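Local coordinates for protein tapirin (Caldicellulosiruptor hydrothermalis, PDB 6N2C) that probably binds cellulose through its beta-helical C-terminal domain, which also carries a zinc ion, and so helps the cell adhere to plant biomass, at residues A[353-358]-A[372-377]; A[391-396]-A[414-419]; A[467-472]-A[536-541]; A[483-488]-A[513-518]. All coordinates share one frame; numbering follows the deposited sequence. Where two conformers were deposited one is given.

Contact 1 (A[353-358]-A[372-377]); sequences TVVYAN and PDTVLY
Val355 bridges Val375 and Tyr377 through the backbone, joining strands 354-356 and 374-377 as parallel neighbours whose axes come within 4.8 Å at 9°. Val355 N donates to Val375 O at 3.0 Å, and Val355 O accepts from Tyr377 N at 2.8 Å; Ala357 N closes the series on Tyr377 O. Weaker CA-H...O contacts fill in between, such as Leu376 CA on Val355 O.

Apolar packing differs on the two faces. On the buried face, Val355 and Leu376 lie side by side, Leu376 CD2 reaching Val355 CB at 3.8 Å, while Val355 CG2 also touches the methyl of Thr374. On the other face, the rings of Tyr356 and Tyr377 point the same way, each CG anti to its own carbonyl carbon. Their planes are only 15° apart, but the rings are slid so far that they barely overlap, and Tyr356 CE1 to Tyr377 CD1, 3.5 Å, is the close approach. Val354 CG1 meets the edge of the Tyr377 ring at CE1, and the Phe442 ring also packs on Tyr377.

Polar contacts gather at the start of the strands. Thr353 OG1 and Thr374 OG1 lie 2.6 Å apart. A water donates to both Thr353 O and Asp373 O. The contact thus has an aliphatic interior side, an outer face where valines and tyrosines alternate, and a corner where hydroxyls and water take over from strand pairing.

Contact 2 (A[391-396]-A[414-419]); sequences VKKIVC and SDKIEC
Ile394 O accepts from Glu418 N at 2.8 Å and Ile394 N donates to Lys416 O; together with Cys396 N on Glu418 O these bonds hold strands 393-396 and 416-419 parallel and in step. This pairing and the buried side chains beneath it form the tight part. Ile394 CB lies 4.3 Å from Ile417 CG1. Cys396 CB lies 4.2 Å from Cys419 CB. The two sulphurs diverge, SG of Cys396 being anti to its backbone N (chi1 175°) and that of Cys419 lying between N and the carbonyl carbon.

The opposite face, apart from buried Val395, is charged and partly open to solvent. Lys393, fully extended, runs alongside Asp415 and crosses Glu418; Lys393 NZ forms a salt bridge with Glu418 OE1, its hydrogen bond weak at 3.2 Å, and Asn437 holds OE2. Asp415 OD1 instead takes Lys416 NZ at 2.6 Å. One water donates to Asp415 OD2 and accepts from Lys393 NZ, linking charges that do not touch directly.

At the preceding corner, where Ser414 and Asp415 are exposed, Asp415 N still bonds Lys392 O at 2.8 Å. Parallel strands, a corner and in-register stacking of like residues from turn to turn are the hallmarks of a beta-helix.

Contact 3 (A[467-472]-A[536-541]); sequences RLDNIV and IANGSL
Leu468 plugs its branched end against residues 536-538, where strand 534-537 gives way to a loop. CG stands anti to the carbonyl carbon, and chi2 of 175° carries CD1 away from the backbone CA, so that Leu468 CD1 rests on the peptide between Ala537 and Asn538, 3.6 Å from Ala537 C and 3.5 Å from Asn538 N. The other methyl, Leu468 CD2, meets Ile536 CG2 at 3.9 Å, the two side chains crossing at about a right angle; CG2 is the Ile536 branch that lies anti to its backbone N. Ile517 and Phe189, from the two neighbouring strands, touch both Leu468 and Ile536 and extend this apolar patch.

Asn538 adopts an unusual first torsion, chi1 -149°, which sets CG away from the staggered positions. Asn538 OD1 lies 3.8 Å from Leu468 CB and is hydrogen-bonded to Ser191 OG. Asn538 ND2 faces Asp469 OD1 across 3.8 Å, the amide and carboxylate planes 75° apart. A water spans that gap, donating to Asp469 OD1 at 3.0 Å and accepting from Asn538 ND2 at 3.1 Å.

Leu468 and Asp469 belong to a short 3-10 turn, whose Asn470 N bonds back to Arg467 O. The arrangement is that of a peripheral loop packed on the outer face of a beta-helix, one leucine inserted among strand side chains and a water bridging Asp469 and Asn538 beside it.

Contact 4 (A[483-488]-A[513-518]); sequences YYSLVS and QIFVIT
The Phe515 ring meets strand 483-488 by its edge: Tyr483 CB lies in the ring plane 3.9 Å from Phe515 CE2, Tyr484 O comes near that plane 3.7 Å from Phe515 CD2, and Ser485 OG approaches obliquely. Gln513 OE1, from Phe515's own strand, also sits in plane at the edge. Leu559 of helix 557-565, Pro556 and Val534 pack on the Phe515 side chain as well. The Tyr483 ring turns away from the partner strand, its CG lying between backbone N and carbonyl carbon (chi1 68°), which leaves CB to make the contact.

On the opposite face, Tyr484 CB and Ile514 CD1 stand 4.4 Å apart, as do Leu486 CD2 and Val516 CG1, and Leu486 also packs on helix 494-500. Ser488 CB touches Thr518 OG1 at 3.5 Å, but the two hydroxyls find their main partners beyond the pair, in Asp495 and Ser520.

Five backbone bonds hold the strands parallel, their axes 2° apart, with Leu486 N on Phe515 O at 2.8 Å and Ile517 N on Leu486 O at 2.9 Å among them. The strands are connected through helix 494-500, and the pairing makes 483-488 the outermost strand on a face of the beta-helix, beside 513-518 of its terminal coil.

The four contacts mark the two ends of one elongated beta-helix. Contacts 1 and 2 are consecutive along it, centres 9 Å apart: Leu376 O probably accepts from Val395 N at 2.8 Å, and Asp373 OD1 makes a salt bridge with Lys392 NZ at 2.9 Å. Contacts 3 and 4, centres 12 Å apart, are joined through neighbouring strands 513-518 and 534-537, with Thr518 N probably donating to Ile536 O at 2.8 Å. About 62 Å separates the centres of contacts 2 and 4. The zinc ion, bound by His530, Asp532 and Glu551, belongs to the latter end, where the Gln513 side chain lies about 8 Å from the metal and about 4 Å from that of Asp532.

Contact 1 (A[353-358]-A[372-377])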
loop_
_atom_site.group_PDB
_atom_site.type_symbol
_atom_site.label_atom_id
_atom_site.label_comp_id
_atom_site.label_asym_id
_atom_site.label_seq_id
_atom_site.Cartn_x
_atom_site.Cartn_y
_atom_site.Cartn_z
ATOM N N THR A 353 5.265 -2.891 22.665
ATOM C CA THR A 353 5.175 -3.651 21.473
ATOM C C THR A 353 5.222 -5.139 21.719
ATOM O O THR A 353 5.836 -5.623 22.709
ATOM C CB THR A 353 6.297 -3.207 20.502
ATOM O OG1 THR A 353 7.592 -3.261 21.150
ATOM C CG2 THR A 353 6.057 -1.804 20.033
ATOM N N VAL A 354 4.570 -5.892 20.835
ATOM C CA VAL A 354 4.570 -7.344 20.904
ATOM C C VAL A 354 4.772 -7.862 19.486
ATOM O O VAL A 354 4.198 -7.326 18.568
ATOM C CB VAL A 354 3.183 -7.872 21.473
ATOM C CG1 VAL A 354 3.163 -9.364 21.550
ATOM C CG2 VAL A 354 2.941 -7.278 22.840
ATOM N N VAL A 355 5.507 -8.953 19.357
ATOM C CA VAL A 355 5.726 -9.620 18.100
ATOM C C VAL A 355 5.247 -11.041 18.199
ATOM O O VAL A 355 5.607 -11.754 19.181
ATOM C CB VAL A 355 7.234 -9.606 17.758
ATOM C CG1 VAL A 355 7.532 -10.556 16.559
ATOM C CG2 VAL A 355 7.672 -8.206 17.519
ATOM N N TYR A 356 4.325 -11.446 17.310
ATOM C CA TYR A 356 3.914 -12.830 17.134
ATOM C C TYR A 356 4.406 -13.444 15.822
ATOM O O TYR A 356 4.305 -12.823 14.774
ATOM C CB TYR A 356 2.390 -12.926 17.128
ATOM C CG TYR A 356 1.703 -12.386 18.375
ATOM C CD1 TYR A 356 1.499 -13.212 19.518
ATOM C CD2 TYR A 356 1.218 -11.118 18.412
ATOM C CE1 TYR A 356 0.863 -12.675 20.650
ATOM C CE2 TYR A 356 0.531 -10.632 19.497
ATOM C CZ TYR A 356 0.375 -11.407 20.614
ATOM O OH TYR A 356 -0.249 -10.896 21.701
ATOM N N ALA A 357 4.931 -14.631 15.903
ATOM C CA ALA A 357 5.414 -15.364 14.778
ATOM C C ALA A 357 5.217 -16.842 14.898
ATOM O O ALA A 357 4.975 -17.449 15.956
ATOM C CB ALA A 357 6.923 -15.086 14.600
ATOM N N ASN A 358 5.199 -17.463 13.732
ATOM C CA ASN A 358 5.366 -18.908 13.598
ATOM C C ASN A 358 6.892 -19.193 13.712
ATOM O O ASN A 358 7.375 -19.426 14.805
ATOM C CB ASN A 358 4.760 -19.370 12.289
ATOM C CG ASN A 358 4.900 -20.842 12.089
ATOM O OD1 ASN A 358 4.816 -21.595 13.046
ATOM N ND2 ASN A 358 5.114 -21.270 10.862
ATOM N N PRO A 372 13.938 -3.370 23.728
ATOM C CA PRO A 372 14.174 -3.816 25.111
ATOM C C PRO A 372 12.915 -4.029 25.930
ATOM O O PRO A 372 12.978 -4.739 26.908
ATOM C CB PRO A 372 15.037 -2.671 25.684
ATOM C CG PRO A 372 14.541 -1.471 24.909
ATOM C CD PRO A 372 14.483 -2.023 23.503
ATOM N N ASP A 373 11.765 -3.420 25.561
ATOM C CA ASP A 373 10.493 -3.655 26.233
ATOM C C ASP A 373 9.578 -4.679 25.561
ATOM O O ASP A 373 8.416 -4.917 26.008
ATOM C CB ASP A 373 9.677 -2.333 26.435
ATOM C CG ASP A 373 8.532 -2.504 27.398
ATOM O OD1 ASP A 373 8.747 -3.170 28.475
ATOM O OD2 ASP A 373 7.373 -2.078 27.136
ATOM N N THR A 374 10.081 -5.355 24.540
ATOM C CA THR A 374 9.168 -6.139 23.694
ATOM C C THR A 374 9.131 -7.561 24.130
ATOM O O THR A 374 10.217 -8.151 24.448
ATOM C CB THR A 374 9.617 -6.029 22.216
ATOM O OG1 THR A 374 9.634 -4.680 21.815
ATOM C CG2 THR A 374 8.749 -6.866 21.207
ATOM N N VAL A 375 7.914 -8.153 24.041
ATOM C CA VAL A 375 7.737 -9.545 24.164
ATOM C C VAL A 375 7.604 -10.173 22.773
ATOM O O VAL A 375 6.800 -9.688 21.970
ATOM C CB VAL A 375 6.498 -9.856 25.015
ATOM C CG1 VAL A 375 6.352 -11.340 25.213
ATOM C CG2 VAL A 375 6.580 -9.124 26.345
ATOM N N LEU A 376 8.337 -11.241 22.506
ATOM C CA LEU A 376 8.273 -11.976 21.262
ATOM C C LEU A 376 7.746 -13.389 21.518
ATOM O O LEU A 376 8.261 -14.111 22.410
ATOM C CB LEU A 376 9.628 -12.010 20.572
ATOM C CG LEU A 376 10.126 -10.577 20.277
ATOM C CD1 LEU A 376 11.076 -10.119 21.353
ATOM C CD2 LEU A 376 10.770 -10.442 18.926
ATOM N N TYR A 377 6.733 -13.788 20.752
ATOM C CA TYR A 377 6.161 -15.105 20.805
ATOM C C TYR A 377 6.453 -15.817 19.462
ATOM O O TYR A 377 6.154 -15.261 18.409
ATOM C CB TYR A 377 4.606 -15.040 20.981
ATOM C CG TYR A 377 4.117 -14.404 22.199
ATOM C CD1 TYR A 377 3.968 -13.059 22.317
ATOM C CD2 TYR A 377 3.809 -15.197 23.298
ATOM C CE1 TYR A 377 3.538 -12.457 23.470
ATOM C CE2 TYR A 377 3.357 -14.631 24.454
ATOM C CZ TYR A 377 3.202 -13.288 24.552
ATOM O OH TYR A 377 2.779 -12.734 25.737
HETATM O O HOH W 1 5.843 -5.031 25.319
#

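Contact 2 (A[391-396]-A[414-419])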
loop_
_atom_site.group_PDB
_atom_site.type_symbol
_atom_site.label_atom_id
_atom_site.label_comp_id
_atom_site.label_asym_id
_atom_site.label_seq_id
_atom_site.Cartn_x
_atom_site.Cartn_y
_atom_site.Cartn_z
ATOM N N VAL A 391 15.792 -7.624 24.191
ATOM C CA VAL A 391 14.374 -7.723 24.348
ATOM C C VAL A 391 13.989 -7.987 25.760
ATOM O O VAL A 391 14.868 -8.220 26.620
ATOM C CB VAL A 391 13.779 -8.817 23.447
ATOM C CG1 VAL A 391 14.230 -8.601 22.020
ATOM C CG2 VAL A 391 14.255 -10.212 23.850
ATOM N N LYS A 392 12.690 -7.938 26.036
ATOM C CA LYS A 392 12.233 -8.227 27.403
ATOM C C LYS A 392 11.975 -9.709 27.623
ATOM O O LYS A 392 12.406 -10.270 28.631
ATOM C CB LYS A 392 11.026 -7.388 27.700
ATOM C CG LYS A 392 10.460 -7.556 29.113
ATOM C CD LYS A 392 9.528 -6.421 29.504
ATOM C CE LYS A 392 8.113 -6.660 29.021
ATOM N NZ LYS A 392 7.250 -5.468 29.274
ATOM N N LYS A 393 11.190 -10.340 26.766
ATOM C CA LYS A 393 10.849 -11.753 26.930
ATOM C C LYS A 393 10.669 -12.433 25.599
ATOM O O LYS A 393 10.164 -11.839 24.650
ATOM C CB LYS A 393 9.550 -11.931 27.765
ATOM C CG LYS A 393 9.103 -13.356 28.051
ATOM C CD LYS A 393 7.811 -13.403 28.863
ATOM C CE LYS A 393 7.547 -14.788 29.401
ATOM N NZ LYS A 393 6.214 -14.826 30.113
ATOM N N ILE A 394 11.110 -13.688 25.521
ATOM C CA ILE A 394 10.807 -14.528 24.366
ATOM C C ILE A 394 10.068 -15.741 24.903
ATOM O O ILE A 394 10.478 -16.377 25.887
ATOM C CB ILE A 394 12.061 -14.935 23.611
ATOM C CG1 ILE A 394 12.854 -13.702 23.152
ATOM C CG2 ILE A 394 11.792 -15.936 22.494
ATOM C CD1 ILE A 394 14.210 -14.006 22.522
ATOM N N VAL A 395 9.023 -16.110 24.194
ATOM C CA VAL A 395 8.251 -17.311 24.438
ATOM C C VAL A 395 8.408 -18.178 23.240
ATOM O O VAL A 395 8.070 -17.757 22.149
ATOM C CB VAL A 395 6.759 -16.939 24.665
ATOM C CG1 VAL A 395 5.904 -18.187 24.793
ATOM C CG2 VAL A 395 6.640 -16.124 25.925
ATOM N N CYS A 396 8.872 -19.416 23.378
ATOM C CA CYS A 396 9.028 -20.277 22.251
ATOM C C CYS A 396 8.246 -21.581 22.597
ATOM O O CYS A 396 8.655 -22.312 23.504
ATOM C CB CYS A 396 10.504 -20.600 21.955
ATOM S SG CYS A 396 10.712 -21.779 20.629
ATOM N N SER A 414 15.763 -9.306 29.387
ATOM C CA SER A 414 15.640 -8.812 30.759
ATOM C C SER A 414 14.728 -9.657 31.656
ATOM O O SER A 414 14.959 -9.769 32.889
ATOM C CB SER A 414 15.248 -7.335 30.742
ATOM O OG SER A 414 13.946 -7.175 30.265
ATOM N N ASP A 415 13.737 -10.316 31.092
ATOM C CA ASP A 415 12.887 -11.207 31.851
ATOM C C ASP A 415 13.381 -12.641 31.628
ATOM O O ASP A 415 14.174 -13.162 32.438
ATOM C CB ASP A 415 11.418 -11.036 31.479
ATOM C CG ASP A 415 10.475 -12.024 32.174
ATOM O OD1 ASP A 415 10.839 -12.747 33.151
ATOM O OD2 ASP A 415 9.285 -12.133 31.752
ATOM N N LYS A 416 12.953 -13.299 30.546
ATOM C CA LYS A 416 13.318 -14.680 30.339
ATOM C C LYS A 416 13.053 -15.131 28.936
ATOM O O LYS A 416 12.297 -14.456 28.190
ATOM C CB LYS A 416 12.557 -15.606 31.330
ATOM C CG LYS A 416 11.014 -15.690 31.125
ATOM C CD LYS A 416 10.352 -16.688 32.051
ATOM C CE LYS A 416 10.379 -16.221 33.501
ATOM N NZ LYS A 416 9.628 -14.975 33.840
ATOM N N ILE A 417 13.659 -16.272 28.587
ATOM C CA ILE A 417 13.303 -17.014 27.401
ATOM C C ILE A 417 12.547 -18.220 27.954
ATOM O O ILE A 417 13.161 -19.194 28.460
ATOM C CB ILE A 417 14.505 -17.413 26.564
ATOM C CG1 ILE A 417 15.289 -16.175 26.083
ATOM C CG2 ILE A 417 14.115 -18.363 25.416
ATOM C CD1 ILE A 417 16.658 -16.492 25.506
ATOM N N GLU A 418 11.217 -18.205 27.819
ATOM C CA GLU A 418 10.367 -19.270 28.305
ATOM C C GLU A 418 10.101 -20.209 27.171
ATOM O O GLU A 418 9.601 -19.792 26.115
ATOM C CB GLU A 418 9.066 -18.660 28.825
ATOM C CG GLU A 418 8.108 -19.701 29.403
ATOM C CD GLU A 418 6.808 -19.158 29.931
ATOM O OE1 GLU A 418 6.580 -17.970 29.719
ATOM O OE2 GLU A 418 6.012 -19.953 30.567
ATOM N N CYS A 419 10.467 -21.455 27.331
ATOM C CA CYS A 419 10.465 -22.366 26.186
ATOM C C CYS A 419 10.044 -23.778 26.616
ATOM O O CYS A 419 10.190 -24.155 27.770
ATOM C CB CYS A 419 11.804 -22.316 25.533
ATOM S SG CYS A 419 13.195 -22.881 26.588
HETATM O O HOH W 2 7.157 -13.323 32.463
#

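Contact 3 (A[467-472]-A[536-541])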
loop_
_atom_site.group_PDB
_atom_site.type_symbol
_atom_site.label_atom_id
_atom_site.label_comp_id
_atom_site.label_asym_id
_atom_site.label_seq_id
_atom_site.Cartn_x
_atom_site.Cartn_y
_atom_site.Cartn_z
ATOM N N ARG A 467 -20.549 1.139 -14.705
ATOM C CA ARG A 467 -20.868 0.158 -15.792
ATOM C C ARG A 467 -20.552 0.840 -17.100
ATOM O O ARG A 467 -21.483 1.351 -17.788
ATOM C CB ARG A 467 -22.344 -0.234 -15.739
ATOM C CG ARG A 467 -22.632 -0.947 -14.449
ATOM C CD ARG A 467 -24.043 -1.422 -14.319
ATOM N NE ARG A 467 -24.294 -1.883 -13.002
ATOM C CZ ARG A 467 -25.500 -2.214 -12.543
ATOM N NH1 ARG A 467 -26.555 -2.325 -13.388
ATOM N NH2 ARG A 467 -25.664 -2.455 -11.245
ATOM N N LEU A 468 -19.281 0.812 -17.502
ATOM C CA LEU A 468 -18.903 1.493 -18.717
ATOM C C LEU A 468 -19.506 0.849 -19.964
ATOM O O LEU A 468 -19.660 1.489 -20.989
ATOM C CB LEU A 468 -17.411 1.730 -18.807
ATOM C CG LEU A 468 -16.844 2.561 -17.645
ATOM C CD1 LEU A 468 -15.312 2.660 -17.719
ATOM C CD2 LEU A 468 -17.524 3.911 -17.503
ATOM N N ASP A 469 -19.911 -0.420 -19.862
ATOM C CA ASP A 469 -20.606 -1.072 -20.983
ATOM C C ASP A 469 -21.989 -0.537 -21.207
ATOM O O ASP A 469 -22.596 -0.895 -22.242
ATOM C CB ASP A 469 -20.655 -2.588 -20.784
ATOM C CG ASP A 469 -19.299 -3.269 -21.055
ATOM O OD1 ASP A 469 -18.369 -2.663 -21.627
ATOM O OD2 ASP A 469 -19.199 -4.450 -20.759
ATOM N N ASN A 470 -22.531 0.290 -20.284
ATOM C CA ASN A 470 -23.801 0.936 -20.458
ATOM C C ASN A 470 -23.665 2.206 -21.311
ATOM O O ASN A 470 -24.661 2.908 -21.480
ATOM C CB ASN A 470 -24.524 1.184 -19.158
ATOM C CG ASN A 470 -25.066 -0.086 -18.575
ATOM O OD1 ASN A 470 -25.161 -1.114 -19.315
ATOM N ND2 ASN A 470 -25.534 -0.051 -17.322
ATOM N N ILE A 471 -22.465 2.529 -21.808
ATOM C CA ILE A 471 -22.305 3.609 -22.757
ATOM C C ILE A 471 -22.619 3.007 -24.147
ATOM O O ILE A 471 -21.774 2.292 -24.698
ATOM C CB ILE A 471 -20.882 4.186 -22.768
ATOM C CG1 ILE A 471 -20.477 4.755 -21.408
ATOM C CG2 ILE A 471 -20.729 5.208 -23.833
ATOM C CD1 ILE A 471 -19.016 4.952 -21.304
ATOM N N VAL A 472 -23.831 3.300 -24.670
ATOM C CA VAL A 472 -24.272 2.794 -26.000
ATOM C C VAL A 472 -24.410 3.914 -27.008
ATOM O O VAL A 472 -24.724 3.659 -28.161
ATOM C CB VAL A 472 -25.565 1.946 -25.858
ATOM C CG1 VAL A 472 -25.293 0.802 -24.909
ATOM C CG2 VAL A 472 -26.750 2.778 -25.366
ATOM N N ILE A 536 -12.049 8.632 -16.882
ATOM C CA ILE A 536 -12.703 7.327 -16.550
ATOM C C ILE A 536 -12.689 6.573 -17.848
ATOM O O ILE A 536 -13.325 7.010 -18.837
ATOM C CB ILE A 536 -14.106 7.495 -15.999
ATOM C CG1 ILE A 536 -13.996 8.233 -14.638
ATOM C CG2 ILE A 536 -14.774 6.137 -15.846
ATOM C CD1 ILE A 536 -15.307 8.578 -14.016
ATOM N N ALA A 537 -11.991 5.442 -17.817
ATOM C CA ALA A 537 -11.786 4.638 -19.059
ATOM C C ALA A 537 -11.926 3.176 -18.829
ATOM O O ALA A 537 -11.549 2.599 -17.795
ATOM C CB ALA A 537 -10.452 4.976 -19.699
ATOM N N ASN A 538 -12.568 2.511 -19.818
ATOM C CA ASN A 538 -12.615 1.026 -19.742
ATOM C C ASN A 538 -11.299 0.456 -20.222
ATOM O O ASN A 538 -10.898 -0.613 -19.743
ATOM C CB ASN A 538 -13.723 0.538 -20.638
ATOM C CG ASN A 538 -14.356 -0.731 -20.148
ATOM O OD1 ASN A 538 -14.650 -0.913 -18.948
ATOM N ND2 ASN A 538 -14.744 -1.555 -21.117
ATOM N N GLY A 539 -10.600 1.140 -21.141
ATOM C CA GLY A 539 -9.273 0.769 -21.510
ATOM C C GLY A 539 -8.279 1.459 -20.622
ATOM O O GLY A 539 -8.658 2.098 -19.648
ATOM N N SER A 540 -7.012 1.305 -20.934
ATOM C CA SER A 540 -5.972 1.888 -20.125
ATOM C C SER A 540 -5.923 3.407 -20.199
ATOM O O SER A 540 -6.184 4.004 -21.251
ATOM C CB SER A 540 -4.566 1.378 -20.508
ATOM O OG SER A 540 -4.479 0.008 -20.162
ATOM N N LEU A 541 -5.470 3.978 -19.105
ATOM C CA LEU A 541 -5.203 5.370 -19.031
ATOM C C LEU A 541 -3.699 5.630 -19.106
ATOM O O LEU A 541 -2.926 5.323 -18.151
ATOM C CB LEU A 541 -5.785 5.931 -17.733
ATOM C CG LEU A 541 -5.447 7.344 -17.432
ATOM C CD1 LEU A 541 -5.923 8.316 -18.509
ATOM C CD2 LEU A 541 -6.070 7.698 -16.114
HETATM O O HOH W 3 -15.986 -4.362 -20.804
#

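Contact 4 (A[483-488]-A[513-518])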
loop_
_atom_site.group_PDB
_atom_site.type_symbol
_atom_site.label_atom_id
_atom_site.label_comp_id
_atom_site.label_asym_id
_atom_site.label_seq_id
_atom_site.Cartn_x
_atom_site.Cartn_y
_atom_site.Cartn_z
ATOM N N TYR A 483 -15.920 24.267 -18.717
ATOM C CA TYR A 483 -15.725 22.840 -18.910
ATOM C C TYR A 483 -16.207 22.247 -20.190
ATOM O O TYR A 483 -17.105 22.798 -20.878
ATOM C CB TYR A 483 -16.315 22.039 -17.794
ATOM C CG TYR A 483 -17.850 22.064 -17.721
ATOM C CD1 TYR A 483 -18.617 21.032 -18.300
ATOM C CD2 TYR A 483 -18.538 23.016 -16.947
ATOM C CE1 TYR A 483 -20.026 21.003 -18.189
ATOM C CE2 TYR A 483 -19.940 22.936 -16.788
ATOM C CZ TYR A 483 -20.683 21.981 -17.449
ATOM O OH TYR A 483 -22.079 21.890 -17.231
ATOM N N TYR A 484 -15.567 21.119 -20.560
ATOM C CA TYR A 484 -16.015 20.264 -21.605
ATOM C C TYR A 484 -16.105 18.851 -21.103
ATOM O O TYR A 484 -15.349 18.467 -20.232
ATOM C CB TYR A 484 -15.088 20.293 -22.809
ATOM C CG TYR A 484 -15.075 21.605 -23.549
ATOM C CD1 TYR A 484 -14.178 22.609 -23.190
ATOM C CD2 TYR A 484 -15.930 21.821 -24.610
ATOM C CE1 TYR A 484 -14.152 23.802 -23.871
ATOM C CE2 TYR A 484 -15.934 23.038 -25.295
ATOM C CZ TYR A 484 -15.024 24.016 -24.930
ATOM O OH TYR A 484 -15.006 25.209 -25.594
ATOM N N SER A 485 -17.112 18.133 -21.577
ATOM C CA SER A 485 -17.335 16.702 -21.217
ATOM C C SER A 485 -17.377 15.878 -22.481
ATOM O O SER A 485 -17.652 16.396 -23.569
ATOM C CB SER A 485 -18.620 16.474 -20.425
ATOM O OG SER A 485 -18.755 17.292 -19.260
ATOM N N LEU A 486 -17.085 14.575 -22.324
ATOM C CA LEU A 486 -17.237 13.591 -23.362
ATOM C C LEU A 486 -17.585 12.267 -22.719
ATOM O O LEU A 486 -16.861 11.776 -21.828
ATOM C CB LEU A 486 -15.937 13.509 -24.199
ATOM C CG LEU A 486 -15.813 12.337 -25.174
ATOM C CD1 LEU A 486 -16.876 12.494 -26.254
ATOM C CD2 LEU A 486 -14.397 12.094 -25.688
ATOM N N VAL A 487 -18.705 11.661 -23.219
ATOM C CA VAL A 487 -19.111 10.308 -22.919
ATOM C C VAL A 487 -18.988 9.608 -24.275
ATOM O O VAL A 487 -19.689 10.017 -25.192
ATOM C CB VAL A 487 -20.521 10.132 -22.327
ATOM C CG1 VAL A 487 -20.724 8.700 -21.803
ATOM C CG2 VAL A 487 -20.751 11.093 -21.116
ATOM N N SER A 488 -18.044 8.627 -24.349
ATOM C CA SER A 488 -17.643 8.065 -25.622
ATOM C C SER A 488 -17.776 6.569 -25.668
ATOM O O SER A 488 -17.357 5.896 -24.737
ATOM C CB SER A 488 -16.231 8.457 -25.930
ATOM O OG SER A 488 -15.844 7.983 -27.258
ATOM N N GLN A 513 -11.993 22.857 -17.435
ATOM C CA GLN A 513 -12.079 21.525 -16.904
ATOM C C GLN A 513 -12.436 20.551 -17.964
ATOM O O GLN A 513 -13.140 20.863 -18.890
ATOM C CB GLN A 513 -13.028 21.459 -15.733
ATOM C CG GLN A 513 -12.815 22.477 -14.573
ATOM C CD GLN A 513 -13.927 22.635 -13.587
ATOM O OE1 GLN A 513 -15.042 22.113 -13.808
ATOM N NE2 GLN A 513 -13.695 23.421 -12.510
ATOM N N ILE A 514 -11.974 19.300 -17.759
ATOM C CA ILE A 514 -12.125 18.250 -18.753
ATOM C C ILE A 514 -12.676 17.025 -18.058
ATOM O O ILE A 514 -12.080 16.555 -17.106
ATOM C CB ILE A 514 -10.788 17.931 -19.447
ATOM C CG1 ILE A 514 -10.214 19.121 -20.243
ATOM C CG2 ILE A 514 -10.910 16.721 -20.348
ATOM C CD1 ILE A 514 -11.040 19.456 -21.405
ATOM N N PHE A 515 -13.782 16.485 -18.580
ATOM C CA PHE A 515 -14.381 15.281 -18.008
ATOM C C PHE A 515 -14.570 14.259 -19.130
ATOM O O PHE A 515 -15.347 14.501 -20.068
ATOM C CB PHE A 515 -15.732 15.641 -17.345
ATOM C CG PHE A 515 -15.588 16.637 -16.288
ATOM C CD1 PHE A 515 -15.237 16.301 -15.002
ATOM C CD2 PHE A 515 -15.736 18.017 -16.601
ATOM C CE1 PHE A 515 -15.081 17.260 -14.008
ATOM C CE2 PHE A 515 -15.541 18.940 -15.631
ATOM C CZ PHE A 515 -15.266 18.590 -14.359
ATOM N N VAL A 516 -13.871 13.135 -19.014
ATOM C CA VAL A 516 -13.907 12.051 -20.009
ATOM C C VAL A 516 -14.357 10.755 -19.405
ATOM O O VAL A 516 -13.797 10.290 -18.406
ATOM C CB VAL A 516 -12.555 11.914 -20.721
ATOM C CG1 VAL A 516 -12.659 10.842 -21.790
ATOM C CG2 VAL A 516 -12.133 13.184 -21.354
ATOM N N ILE A 517 -15.411 10.145 -19.978
ATOM C CA ILE A 517 -15.891 8.864 -19.555
ATOM C C ILE A 517 -16.015 8.002 -20.806
ATOM O O ILE A 517 -16.867 8.349 -21.668
ATOM C CB ILE A 517 -17.227 8.934 -18.844
ATOM C CG1 ILE A 517 -17.166 9.868 -17.599
ATOM C CG2 ILE A 517 -17.622 7.508 -18.377
ATOM C CD1 ILE A 517 -17.509 11.316 -17.948
ATOM N N THR A 518 -15.248 6.923 -20.914
ATOM C CA THR A 518 -15.149 6.285 -22.258
ATOM C C THR A 518 -14.963 4.814 -22.209
ATOM O O THR A 518 -14.463 4.272 -21.213
ATOM C CB THR A 518 -14.016 6.866 -23.061
ATOM O OG1 THR A 518 -13.974 6.226 -24.373
ATOM C CG2 THR A 518 -12.659 6.691 -22.425
#